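Local structure of EscN (Escherichia coli O127:H6, 2OBL) at residues L57-I62 with I325-K330; L65-I70 with R267-V272; I76-G81 with I244-E249; M90-A95 with A117-S122. The protein belongs to the ATP synthase alpha/beta family, has a P-loop NTPase-type domain, and is probably a component of a type III secretion system. The protein carries 1 engineered substitution. One frame throughout, in Å; residues are numbered along the deposited sequence.

Contact 1 (L57-I62 with I325-K330); sequences LGVRAI and IQQSTK
With CG anti to its backbone N (chi1 -172°) and the rest of its chain extended, Gln327 carries its amide across to the first turn of helix 60-65, where Arg60, bent at chi3, lies over it. Gln327 OE1 accepts a hydrogen bond from Arg60 N at 2.8 Å, with an N-H...O angle of 160°. Val59 is the N-cap residue, and the oxygen from a distant loop thus serves a backbone N-H at the helix start. A water extends this grip: it donates to Gln327 OE1 at 2.7 Å and to Ile325 O at 2.9 Å, and accepts from Ala61 N at 2.9 Å. OE1 is therefore held by both the helix amide and the water.

The guanidinium of Arg60 stacks on the amide of Gln327, their planes 18° apart, and Gln327 CG lies 3.5 Å above the guanidinium plane, offset toward its rim. At the guanidinium edge, Arg60 NH2 donates to Gln326 O at 2.8 Å, somewhat out of the guanidinium plane. Arg60 has further partners: NE binds Phe324 O, and NH2 forms a salt bridge with Asp331 OD2. Asp331 O takes a bond from Gln327 NE2, which fixes both ends of the amide. Beyond the polar network, Ala61 CB packs 4.1 Å from Ile325 CB.

The contact ties the start of helix 60-65 to the loop between helices 318-325 and 335-345. Nearby, Leu57 and Val59 pack on helix 84-94, and Leu57 and Ile62 on strand 68-69.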
loop_
_atom_site.group_PDB
_atom_site.type_symbol
_atom_site.label_atom_id
_atom_site.label_comp_id
_atom_site.label_asym_id
_atom_site.label_seq_id
_atom_site.Cartn_x
_atom_site.Cartn_y
_atom_site.Cartn_z
ATOM N N LEU A 57 -1.110 10.453 0.579
ATOM C CA LEU A 57 -1.081 9.429 1.628
ATOM C C LEU A 57 -0.884 10.016 3.029
ATOM O O LEU A 57 -1.193 9.374 4.036
ATOM C CB LEU A 57 0.045 8.420 1.354
ATOM C CG LEU A 57 -0.066 7.549 0.101
ATOM C CD1 LEU A 57 0.982 6.437 0.146
ATOM C CD2 LEU A 57 -1.445 6.950 -0.032
ATOM N N GLY A 58 -0.331 11.219 3.089
ATOM C CA GLY A 58 0.032 11.819 4.364
ATOM C C GLY A 58 1.323 11.214 4.891
ATOM O O GLY A 58 1.528 11.118 6.107
ATOM N N VAL A 59 2.180 10.773 3.971
ATOM C CA VAL A 59 3.505 10.269 4.301
ATOM C C VAL A 59 4.489 11.078 3.465
ATOM O O VAL A 59 4.488 10.986 2.235
ATOM C CB VAL A 59 3.652 8.758 3.963
ATOM C CG1 VAL A 59 5.056 8.267 4.294
ATOM C CG2 VAL A 59 2.619 7.936 4.717
ATOM N N ARG A 60 5.306 11.891 4.130
ATOM C CA ARG A 60 6.196 12.821 3.421
ATOM C C ARG A 60 7.092 12.167 2.389
ATOM O O ARG A 60 7.228 12.666 1.284
ATOM C CB ARG A 60 7.058 13.620 4.402
ATOM C CG ARG A 60 6.274 14.656 5.185
ATOM C CD ARG A 60 7.219 15.635 5.885
ATOM N NE ARG A 60 8.079 14.953 6.850
ATOM C CZ ARG A 60 7.873 14.945 8.163
ATOM N NH1 ARG A 60 6.832 15.586 8.680
ATOM N NH2 ARG A 60 8.706 14.280 8.962
ATOM N N ALA A 61 7.704 11.043 2.740
ATOM C CA ALA A 61 8.641 10.407 1.836
ATOM C C ALA A 61 7.945 10.033 0.534
ATOM O O ALA A 61 8.515 10.191 -0.542
ATOM C CB ALA A 61 9.239 9.187 2.478
ATOM N N ILE A 62 6.713 9.542 0.639
ATOM C CA ILE A 62 5.977 9.071 -0.543
ATOM C C ILE A 62 5.344 10.228 -1.306
ATOM O O ILE A 62 5.560 10.389 -2.507
ATOM C CB ILE A 62 4.904 8.023 -0.176
ATOM C CG1 ILE A 62 5.557 6.806 0.491
ATOM C CG2 ILE A 62 4.138 7.569 -1.439
ATOM C CD1 ILE A 62 4.555 5.832 1.124
ATOM N N ILE A 325 12.160 12.788 5.469
ATOM C CA ILE A 325 11.718 11.436 5.098
ATOM C C ILE A 325 11.401 10.563 6.302
ATOM O O ILE A 325 10.533 9.693 6.227
ATOM C CB ILE A 325 12.707 10.713 4.152
ATOM C CG1 ILE A 325 14.092 10.592 4.789
ATOM C CG2 ILE A 325 12.763 11.431 2.801
ATOM C CD1 ILE A 325 15.117 9.841 3.931
ATOM N N GLN A 326 12.109 10.777 7.406
ATOM C CA GLN A 326 11.725 10.117 8.638
ATOM C C GLN A 326 10.544 10.892 9.197
ATOM O O GLN A 326 10.505 12.134 9.132
ATOM C CB GLN A 326 12.893 10.040 9.637
ATOM C CG GLN A 326 14.026 9.138 9.173
ATOM C CD GLN A 326 15.202 9.132 10.131
ATOM O OE1 GLN A 326 16.349 9.350 9.730
ATOM N NE2 GLN A 326 14.922 8.901 11.409
ATOM N N GLN A 327 9.569 10.165 9.726
ATOM C CA GLN A 327 8.318 10.769 10.144
ATOM C C GLN A 327 7.632 9.890 11.174
ATOM O O GLN A 327 7.353 8.719 10.916
ATOM C CB GLN A 327 7.412 10.919 8.932
ATOM C CG GLN A 327 6.143 11.707 9.174
ATOM C CD GLN A 327 5.341 11.828 7.901
ATOM O OE1 GLN A 327 5.771 11.366 6.853
ATOM N NE2 GLN A 327 4.177 12.448 7.979
ATOM N N SER A 328 7.371 10.455 12.348
ATOM C CA SER A 328 6.658 9.722 13.388
ATOM C C SER A 328 5.166 9.684 13.080
ATOM O O SER A 328 4.666 10.445 12.253
ATOM C CB SER A 328 6.870 10.387 14.748
ATOM O OG SER A 328 6.255 11.659 14.752
ATOM N N THR A 329 4.460 8.805 13.776
ATOM C CA THR A 329 3.020 8.658 13.624
ATOM C C THR A 329 2.269 9.968 13.893
ATOM O O THR A 329 1.315 10.296 13.192
ATOM C CB THR A 329 2.503 7.550 14.557
ATOM O OG1 THR A 329 2.942 6.275 14.069
ATOM C CG2 THR A 329 0.994 7.563 14.638
ATOM N N LYS A 330 2.703 10.723 14.896
ATOM C CA LYS A 330 2.016 11.973 15.235
ATOM C C LYS A 330 2.590 13.192 14.503
ATOM O O LYS A 330 2.080 14.309 14.637
ATOM C CB LYS A 330 2.011 12.195 16.748
ATOM C CG LYS A 330 3.320 12.707 17.332
ATOM C CD LYS A 330 3.129 13.075 18.798
ATOM C CE LYS A 330 4.437 13.467 19.466
ATOM N NZ LYS A 330 4.240 13.730 20.916
HETATM O O HOH W 1 7.723 10.108 5.442
#

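Contact 2 (L65-I70 with R267-V272); sequences LLTCGI and RVMHNV
The extended backbone from Thr67 to Gly69 passes beside the short helical turn around 269-272, with the CA atoms of Thr67 and Met269 4.9 Å apart. This joins the small two-stranded antiparallel sheet of strands 54-55 and 68-69, in the P-loop NTPase-type domain, to the chain entering helix 275-290. Met269, its CG anti to the backbone N (chi1 175°) and its chain extended onward, crosses the Thr67 side chain at about a right angle. Its SD takes a weak hydrogen bond from Thr67 N at 3.5 Å and also lies 3.3 Å from Leu65 O, against the backbone where helix 60-65 ends. Met269 CE meets Thr67 OG1 at 3.5 Å; that hydroxyl is bonded to Asp63 O, and Thr67 O is bonded to Ser266 OG. The methionine continues onto His277 and Ala281 of helix 275-290. The Thr67 and Val272 side chains run antiparallel past one another, with Thr67 CG2 4.0 Å from Val272 CG2, which also lies 3.8 Å from Cys68 O. Gly69 has no side chain, and two valines close on its backbone: Val272 CG1 is 4.2 Å from Gly69 CA, and Val268 CG2 is 3.6 Å from Gly69 N.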
loop_
_atom_site.group_PDB
_atom_site.type_symbol
_atom_site.label_atom_id
_atom_site.label_comp_id
_atom_site.label_asym_id
_atom_site.label_seq_id
_atom_site.Cartn_x
_atom_site.Cartn_y
_atom_site.Cartn_z
ATOM N N LEU A 65 8.449 12.305 -2.713
ATOM C CA LEU A 65 9.456 11.730 -3.619
ATOM C C LEU A 65 8.953 10.626 -4.527
ATOM O O LEU A 65 9.654 10.240 -5.468
ATOM C CB LEU A 65 10.632 11.170 -2.814
ATOM C CG LEU A 65 11.288 12.112 -1.807
ATOM C CD1 LEU A 65 12.380 11.357 -1.057
ATOM C CD2 LEU A 65 11.863 13.332 -2.532
ATOM N N LEU A 66 7.779 10.072 -4.223
ATOM C CA LEU A 66 7.290 8.888 -4.933
ATOM C C LEU A 66 5.783 9.005 -5.098
ATOM O O LEU A 66 5.046 8.052 -4.838
ATOM C CB LEU A 66 7.606 7.631 -4.120
ATOM C CG LEU A 66 9.067 7.366 -3.752
ATOM C CD1 LEU A 66 9.206 6.468 -2.489
ATOM C CD2 LEU A 66 9.761 6.749 -4.951
ATOM N N THR A 67 5.338 10.183 -5.514
ATOM C CA THR A 67 3.931 10.556 -5.413
ATOM C C THR A 67 2.975 9.589 -6.093
ATOM O O THR A 67 3.164 9.212 -7.256
ATOM C CB THR A 67 3.694 11.961 -5.975
ATOM O OG1 THR A 67 4.778 12.816 -5.574
ATOM C CG2 THR A 67 2.375 12.504 -5.477
ATOM N N CYS A 68 1.951 9.195 -5.344
ATOM C CA CYS A 68 0.937 8.262 -5.828
ATOM C C CYS A 68 -0.110 9.016 -6.625
ATOM O O CYS A 68 -0.254 10.222 -6.472
ATOM C CB CYS A 68 0.235 7.569 -4.666
ATOM S SG CYS A 68 1.276 6.529 -3.661
ATOM N N GLY A 69 -0.863 8.286 -7.446
ATOM C CA GLY A 69 -1.926 8.877 -8.240
ATOM C C GLY A 69 -3.274 8.221 -8.008
ATOM O O GLY A 69 -3.349 7.052 -7.640
ATOM N N ILE A 70 -4.344 8.979 -8.217
ATOM C CA ILE A 70 -5.695 8.428 -8.067
ATOM C C ILE A 70 -5.923 7.318 -9.090
ATOM O O ILE A 70 -5.783 7.535 -10.311
ATOM C CB ILE A 70 -6.779 9.515 -8.183
ATOM C CG1 ILE A 70 -6.600 10.565 -7.077
ATOM C CG2 ILE A 70 -8.163 8.909 -8.103
ATOM C CD1 ILE A 70 -7.655 11.686 -7.116
ATOM N N ARG A 267 5.466 5.008 -11.021
ATOM C CA ARG A 267 5.422 5.154 -12.477
ATOM C C ARG A 267 4.525 6.313 -12.911
ATOM O O ARG A 267 4.549 6.711 -14.079
ATOM C CB ARG A 267 4.946 3.871 -13.169
ATOM C CG ARG A 267 5.837 2.662 -12.956
ATOM C CD ARG A 267 5.363 1.487 -13.807
ATOM N NE ARG A 267 5.620 1.703 -15.237
ATOM C CZ ARG A 267 6.693 1.238 -15.873
ATOM N NH1 ARG A 267 7.594 0.530 -15.210
ATOM N NH2 ARG A 267 6.854 1.465 -17.172
ATOM N N VAL A 268 3.726 6.835 -11.980
ATOM C CA VAL A 268 2.746 7.873 -12.314
ATOM C C VAL A 268 3.132 9.265 -11.817
ATOM O O VAL A 268 2.513 10.248 -12.196
ATOM C CB VAL A 268 1.320 7.534 -11.799
ATOM C CG1 VAL A 268 0.885 6.112 -12.232
ATOM C CG2 VAL A 268 1.216 7.716 -10.283
ATOM N N MET A 269 4.126 9.343 -10.936
ATOM C CA MET A 269 4.499 10.614 -10.324
ATOM C C MET A 269 4.663 11.751 -11.320
ATOM O O MET A 269 4.126 12.839 -11.120
ATOM C CB MET A 269 5.784 10.468 -9.520
ATOM C CG MET A 269 6.295 11.790 -8.944
ATOM S SD MET A 269 7.624 11.532 -7.768
ATOM C CE MET A 269 7.816 13.225 -7.164
ATOM N N HIS A 270 5.417 11.513 -12.384
ATOM C CA HIS A 270 5.705 12.588 -13.337
ATOM C C HIS A 270 4.440 13.143 -13.997
ATOM O O HIS A 270 4.442 14.261 -14.546
ATOM C CB HIS A 270 6.714 12.117 -14.385
ATOM C CG HIS A 270 6.160 11.116 -15.348
ATOM N ND1 HIS A 270 5.919 9.802 -15.003
ATOM C CD2 HIS A 270 5.800 11.237 -16.646
ATOM C CE1 HIS A 270 5.434 9.157 -16.051
ATOM N NE2 HIS A 270 5.351 10.005 -17.060
ATOM N N ASN A 271 3.365 12.361 -13.935
ATOM C CA ASN A 271 2.072 12.750 -14.500
ATOM C C ASN A 271 1.142 13.443 -13.509
ATOM O O ASN A 271 0.090 13.959 -13.904
ATOM C CB ASN A 271 1.345 11.525 -15.058
ATOM C CG ASN A 271 2.011 10.955 -16.282
ATOM O OD1 ASN A 271 1.988 9.730 -16.506
ATOM N ND2 ASN A 271 2.608 11.827 -17.097
ATOM N N VAL A 272 1.509 13.454 -12.229
ATOM C CA VAL A 272 0.609 13.991 -11.200
ATOM C C VAL A 272 1.225 15.109 -10.359
ATOM O O VAL A 272 0.550 15.676 -9.495
ATOM C CB VAL A 272 0.063 12.881 -10.249
ATOM C CG1 VAL A 272 -0.529 11.729 -11.038
ATOM C CG2 VAL A 272 1.164 12.386 -9.311
#

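Contact 3 (I76-G81 with I244-E249)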
loop_
_atom_site.group_PDB
_atom_site.type_symbol
_atom_site.label_atom_id
_atom_site.label_comp_id
_atom_site.label_asym_id
_atom_site.label_seq_id
_atom_site.Cartn_x
_atom_site.Cartn_y
_atom_site.Cartn_z
ATOM N N ILE A 76 3.463 -2.487 -1.556
ATOM C CA ILE A 76 4.420 -2.220 -0.486
ATOM C C ILE A 76 5.061 -3.566 -0.148
ATOM O O ILE A 76 4.361 -4.507 0.224
ATOM C CB ILE A 76 3.745 -1.643 0.777
ATOM C CG1 ILE A 76 3.122 -0.269 0.469
ATOM C CG2 ILE A 76 4.773 -1.568 1.937
ATOM C CD1 ILE A 76 2.356 0.358 1.654
ATOM N N PHE A 77 6.383 -3.635 -0.310
ATOM C CA PHE A 77 7.159 -4.865 -0.136
ATOM C C PHE A 77 7.907 -4.743 1.197
ATOM O O PHE A 77 8.647 -3.786 1.402
ATOM C CB PHE A 77 8.170 -5.018 -1.281
ATOM C CG PHE A 77 7.537 -5.300 -2.625
ATOM C CD1 PHE A 77 7.586 -6.585 -3.175
ATOM C CD2 PHE A 77 6.876 -4.298 -3.327
ATOM C CE1 PHE A 77 6.982 -6.856 -4.405
ATOM C CE2 PHE A 77 6.276 -4.568 -4.561
ATOM C CZ PHE A 77 6.323 -5.851 -5.089
ATOM N N ALA A 78 7.704 -5.700 2.101
ATOM C CA ALA A 78 8.260 -5.602 3.447
ATOM C C ALA A 78 8.428 -6.960 4.116
ATOM O O ALA A 78 7.555 -7.816 4.039
ATOM C CB ALA A 78 7.390 -4.697 4.314
ATOM N N GLY A 79 9.551 -7.148 4.804
ATOM C CA GLY A 79 9.706 -8.329 5.646
ATOM C C GLY A 79 9.145 -8.064 7.035
ATOM O O GLY A 79 8.420 -7.084 7.241
ATOM N N SER A 80 9.515 -8.919 7.992
ATOM C CA SER A 80 9.101 -8.772 9.382
ATOM C C SER A 80 9.920 -7.732 10.115
ATOM O O SER A 80 11.103 -7.545 9.833
ATOM C CB SER A 80 9.248 -10.106 10.123
ATOM O OG SER A 80 8.373 -11.065 9.581
ATOM N N GLY A 81 9.290 -7.079 11.085
ATOM C CA GLY A 81 9.991 -6.190 11.987
ATOM C C GLY A 81 10.598 -4.987 11.308
ATOM O O GLY A 81 11.631 -4.482 11.747
ATOM N N ILE A 244 6.721 0.505 -3.146
ATOM C CA ILE A 244 7.397 1.081 -2.008
ATOM C C ILE A 244 8.095 -0.073 -1.305
ATOM O O ILE A 244 7.454 -1.057 -0.936
ATOM C CB ILE A 244 6.379 1.690 -1.038
ATOM C CG1 ILE A 244 5.586 2.806 -1.723
ATOM C CG2 ILE A 244 7.057 2.198 0.232
ATOM C CD1 ILE A 244 6.459 3.917 -2.276
ATOM N N VAL A 245 9.389 0.056 -1.086
ATOM C CA VAL A 245 10.152 -1.048 -0.505
ATOM C C VAL A 245 10.686 -0.675 0.868
ATOM O O VAL A 245 11.379 0.342 1.008
ATOM C CB VAL A 245 11.324 -1.429 -1.407
ATOM C CG1 VAL A 245 12.185 -2.508 -0.737
ATOM C CG2 VAL A 245 10.799 -1.885 -2.769
ATOM N N LEU A 246 10.380 -1.496 1.870
ATOM C CA LEU A 246 10.897 -1.270 3.224
ATOM C C LEU A 246 12.040 -2.234 3.458
ATOM O O LEU A 246 11.981 -3.378 3.009
ATOM C CB LEU A 246 9.811 -1.533 4.269
ATOM C CG LEU A 246 8.467 -0.867 4.033
ATOM C CD1 LEU A 246 7.553 -1.018 5.276
ATOM C CD2 LEU A 246 8.664 0.600 3.690
ATOM N N THR A 247 13.065 -1.794 4.183
ATOM C CA THR A 247 14.242 -2.628 4.382
ATOM C C THR A 247 14.611 -2.798 5.839
ATOM O O THR A 247 14.443 -1.881 6.645
ATOM C CB THR A 247 15.477 -2.070 3.643
ATOM O OG1 THR A 247 15.827 -0.787 4.192
ATOM C CG2 THR A 247 15.207 -1.947 2.145
ATOM N N ARG A 248 15.125 -3.981 6.157
ATOM C CA ARG A 248 15.681 -4.259 7.484
ATOM C C ARG A 248 16.814 -3.288 7.802
ATOM O O ARG A 248 16.953 -2.833 8.938
ATOM C CB ARG A 248 16.161 -5.711 7.561
ATOM C CG ARG A 248 16.640 -6.140 8.942
ATOM C CD ARG A 248 16.422 -7.633 9.167
ATOM N NE ARG A 248 15.001 -7.941 9.331
ATOM C CZ ARG A 248 14.270 -8.599 8.438
ATOM N NH1 ARG A 248 14.827 -9.033 7.313
ATOM N NH2 ARG A 248 12.981 -8.822 8.669
ATOM N N GLU A 249 17.611 -2.950 6.794
ATOM C CA GLU A 249 18.726 -2.025 6.982
ATOM C C GLU A 249 18.305 -0.664 7.543
ATOM O O GLU A 249 18.966 -0.124 8.444
ATOM C CB GLU A 249 19.521 -1.869 5.682
ATOM C CG GLU A 249 20.365 -3.096 5.330
ATOM C CD GLU A 249 19.554 -4.299 4.832
ATOM O OE1 GLU A 249 18.397 -4.127 4.363
ATOM O OE2 GLU A 249 20.091 -5.429 4.913
HETATM O O HOH W 2 11.810 -5.628 4.619
#
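Phe77 is bonded to the neighbouring strand through both its backbone polar atoms: Phe77 N donates to Ile244 O at 2.9 Å, and Phe77 O accepts from Leu246 N at 2.9 Å. The strands run parallel, pairing Ile76 with Ile244 on one face of the sheet and Phe77 with Val245 on the other. Ile76 and Ile244 lie side by side and point the same way, Ile76 CG1 being 4.1 Å from Ile244 CB. One step on, Ala78 CB rests against Leu246 CD1 at 3.8 Å.

Past Ala78 the strands part, and a water spans the gap, accepting from Gly79 N at 2.7 Å and donating to Leu246 O at 2.8 Å. Further out, Arg248 NH2 donates to Ser80 O at 2.6 Å; NH2 approaches a lone pair in the carbonyl plane, while Ser80 O lies somewhat out of the guanidinium plane.

Around this core, Ile76 packs on Leu88 and Ile91 of helix 84-94, and Leu246 on Leu87. The Phe77 ring makes a cation-pi contact with Arg237, and Thr247 OG1 caps Leu250 N of helix 248-251. A parallel strand running through Ala78 into a loop and then helix 84-94, which begins at Lys84, is consistent with the Walker A strand-loop-helix of the P-loop NTPase fold.

Contact 4 (M90-A95 with A117-S122); sequences MICNGA and ALLPQS
Leu118 presents its backbone O to the side chain of Asn93, whose ND2 donates to it at 2.9 Å with an N-H...O angle of 165°. The acceptor lies close to the plane of the Asn93 amide, while the donor is tilted 28° from the carbonyl plane of Leu118. Next, Leu119 brings in the apolar part of the contact. Its CB is directed past the helix, yet the branch end turns in: Leu119 CD2 touches Cys92 CB at 3.8 Å and stands 3.8 Å from Asn93 OD1. Cys92 and Leu119 both also reach Leu102 of strand 99-105, and Cys92 packs on Met165 of strand 161-167, so both segments pack against Leu102 of the sheet.

Pro120, the N-cap residue of helix 121-124, meets Asn93 tip to tip, its ring CD 3.1 Å from Asn93 OD1. That oxygen has its stronger partner further along, in a hydrogen bond with Thr123 OG1. The amide is thus fixed at both ends, ND2 by the loop carbonyl and OD1 by the hydroxyl of the following helix, which settles its rotation.

Asn93 lies in the last turn of helix 84-94, just before the chain leaves helical geometry at Ala95. The contact joins the end of this helix to the link between helices 109-116 and 121-124. That link belongs to the connection from strand 99-105 to its parallel neighbour 127-132, a beta-alpha-beta crossover characteristic of the P-loop NTPase fold.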
loop_
_atom_site.group_PDB
_atom_site.type_symbol
_atom_site.label_atom_id
_atom_site.label_comp_id
_atom_site.label_asym_id
_atom_site.label_seq_id
_atom_site.Cartn_x
_atom_site.Cartn_y
_atom_site.Cartn_z
ATOM N N MET A 90 -0.424 4.730 9.241
ATOM C CA MET A 90 -0.218 6.140 8.898
ATOM C C MET A 90 -0.973 6.484 7.632
ATOM O O MET A 90 -1.574 7.557 7.507
ATOM C CB MET A 90 1.263 6.412 8.675
ATOM C CG MET A 90 2.058 6.465 9.949
ATOM S SD MET A 90 3.795 6.745 9.576
ATOM C CE MET A 90 3.711 8.247 8.612
ATOM N N ILE A 91 -0.934 5.559 6.682
ATOM C CA ILE A 91 -1.603 5.765 5.405
ATOM C C ILE A 91 -3.123 5.836 5.576
ATOM O O ILE A 91 -3.767 6.737 5.043
ATOM C CB ILE A 91 -1.212 4.679 4.353
ATOM C CG1 ILE A 91 0.265 4.829 3.950
ATOM C CG2 ILE A 91 -2.103 4.837 3.129
ATOM C CD1 ILE A 91 0.833 3.628 3.158
ATOM N N CYS A 92 -3.700 4.893 6.324
ATOM C CA CYS A 92 -5.143 4.904 6.548
ATOM C C CYS A 92 -5.583 6.203 7.217
ATOM O O CYS A 92 -6.625 6.761 6.878
ATOM C CB CYS A 92 -5.590 3.707 7.395
ATOM S SG CYS A 92 -5.507 2.103 6.565
ATOM N N ASN A 93 -4.773 6.699 8.147
ATOM C CA ASN A 93 -5.145 7.890 8.908
ATOM C C ASN A 93 -4.865 9.187 8.160
ATOM O O ASN A 93 -5.482 10.218 8.436
ATOM C CB ASN A 93 -4.424 7.889 10.248
ATOM C CG ASN A 93 -4.889 6.770 11.156
ATOM O OD1 ASN A 93 -6.036 6.342 11.084
ATOM N ND2 ASN A 93 -4.004 6.298 12.023
ATOM N N GLY A 94 -3.927 9.132 7.218
ATOM C CA GLY A 94 -3.481 10.315 6.511
ATOM C C GLY A 94 -3.990 10.451 5.092
ATOM O O GLY A 94 -3.982 11.550 4.543
ATOM N N ALA A 95 -4.442 9.350 4.494
ATOM C CA ALA A 95 -4.760 9.350 3.059
ATOM C C ALA A 95 -5.989 10.179 2.701
ATOM O O ALA A 95 -6.955 10.271 3.477
ATOM C CB ALA A 95 -4.907 7.924 2.525
ATOM N N ALA A 117 -5.804 -1.179 16.424
ATOM C CA ALA A 117 -5.536 -0.190 17.465
ATOM C C ALA A 117 -4.943 1.118 16.923
ATOM O O ALA A 117 -5.079 2.160 17.552
ATOM C CB ALA A 117 -4.640 -0.795 18.547
ATOM N N LEU A 118 -4.301 1.068 15.754
ATOM C CA LEU A 118 -3.700 2.268 15.147
ATOM C C LEU A 118 -4.746 3.216 14.557
ATOM O O LEU A 118 -4.432 4.350 14.182
ATOM C CB LEU A 118 -2.710 1.871 14.034
ATOM C CG LEU A 118 -1.626 0.869 14.426
ATOM C CD1 LEU A 118 -0.806 0.458 13.222
ATOM C CD2 LEU A 118 -0.701 1.465 15.495
ATOM N N LEU A 119 -5.984 2.746 14.434
ATOM C CA LEU A 119 -6.994 3.531 13.730
ATOM C C LEU A 119 -7.974 4.160 14.704
ATOM O O LEU A 119 -8.708 3.443 15.386
ATOM C CB LEU A 119 -7.758 2.648 12.743
ATOM C CG LEU A 119 -6.937 1.740 11.824
ATOM C CD1 LEU A 119 -7.877 0.919 10.913
ATOM C CD2 LEU A 119 -5.906 2.516 11.004
ATOM N N PRO A 120 -8.014 5.502 14.748
ATOM C CA PRO A 120 -8.976 6.168 15.617
ATOM C C PRO A 120 -10.410 6.053 15.101
ATOM O O PRO A 120 -10.652 5.634 13.956
ATOM C CB PRO A 120 -8.517 7.628 15.597
ATOM C CG PRO A 120 -7.832 7.791 14.301
ATOM C CD PRO A 120 -7.176 6.463 14.015
ATOM N N GLN A 121 -11.354 6.424 15.958
ATOM C CA GLN A 121 -12.759 6.329 15.621
ATOM C C GLN A 121 -13.078 7.055 14.317
ATOM O O GLN A 121 -13.851 6.559 13.517
ATOM C CB GLN A 121 -13.620 6.842 16.791
ATOM C CG GLN A 121 -13.526 5.951 18.027
ATOM C CD GLN A 121 -14.204 4.611 17.816
ATOM O OE1 GLN A 121 -15.412 4.552 17.588
ATOM N NE2 GLN A 121 -13.423 3.526 17.851
ATOM N N SER A 122 -12.455 8.208 14.082
ATOM C CA SER A 122 -12.732 8.977 12.863
ATOM C C SER A 122 -12.293 8.238 11.595
ATOM O O SER A 122 -12.903 8.371 10.531
ATOM C CB SER A 122 -12.079 10.360 12.928
ATOM O OG SER A 122 -10.673 10.260 13.029
#

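Overall arrangement
Of the four, contact 1 closes the longest loop; contact 2 is nested within it, contact 3 within contact 2 and contact 4 within contact 3. Contact 1 touches all the others. Its Ile62 CG2 lies 3.8 Å from Cys68 SG of contact 2, its Ile62 CG1 4.1 Å from Ile244 CD1 of contact 3, and its Leu57 CD2 3.9 Å from Ile91 CG2 of contact 4. Contacts 3 and 4 meet where Ile76 CD1 is 3.9 Å from Ile91 CD1, whereas contacts 2 and 4 stay about 7 Å apart at their nearest atoms. The calcium ion, at Asn229 and Asp234, is about 9 Å from the Phe77 side chain of contact 3.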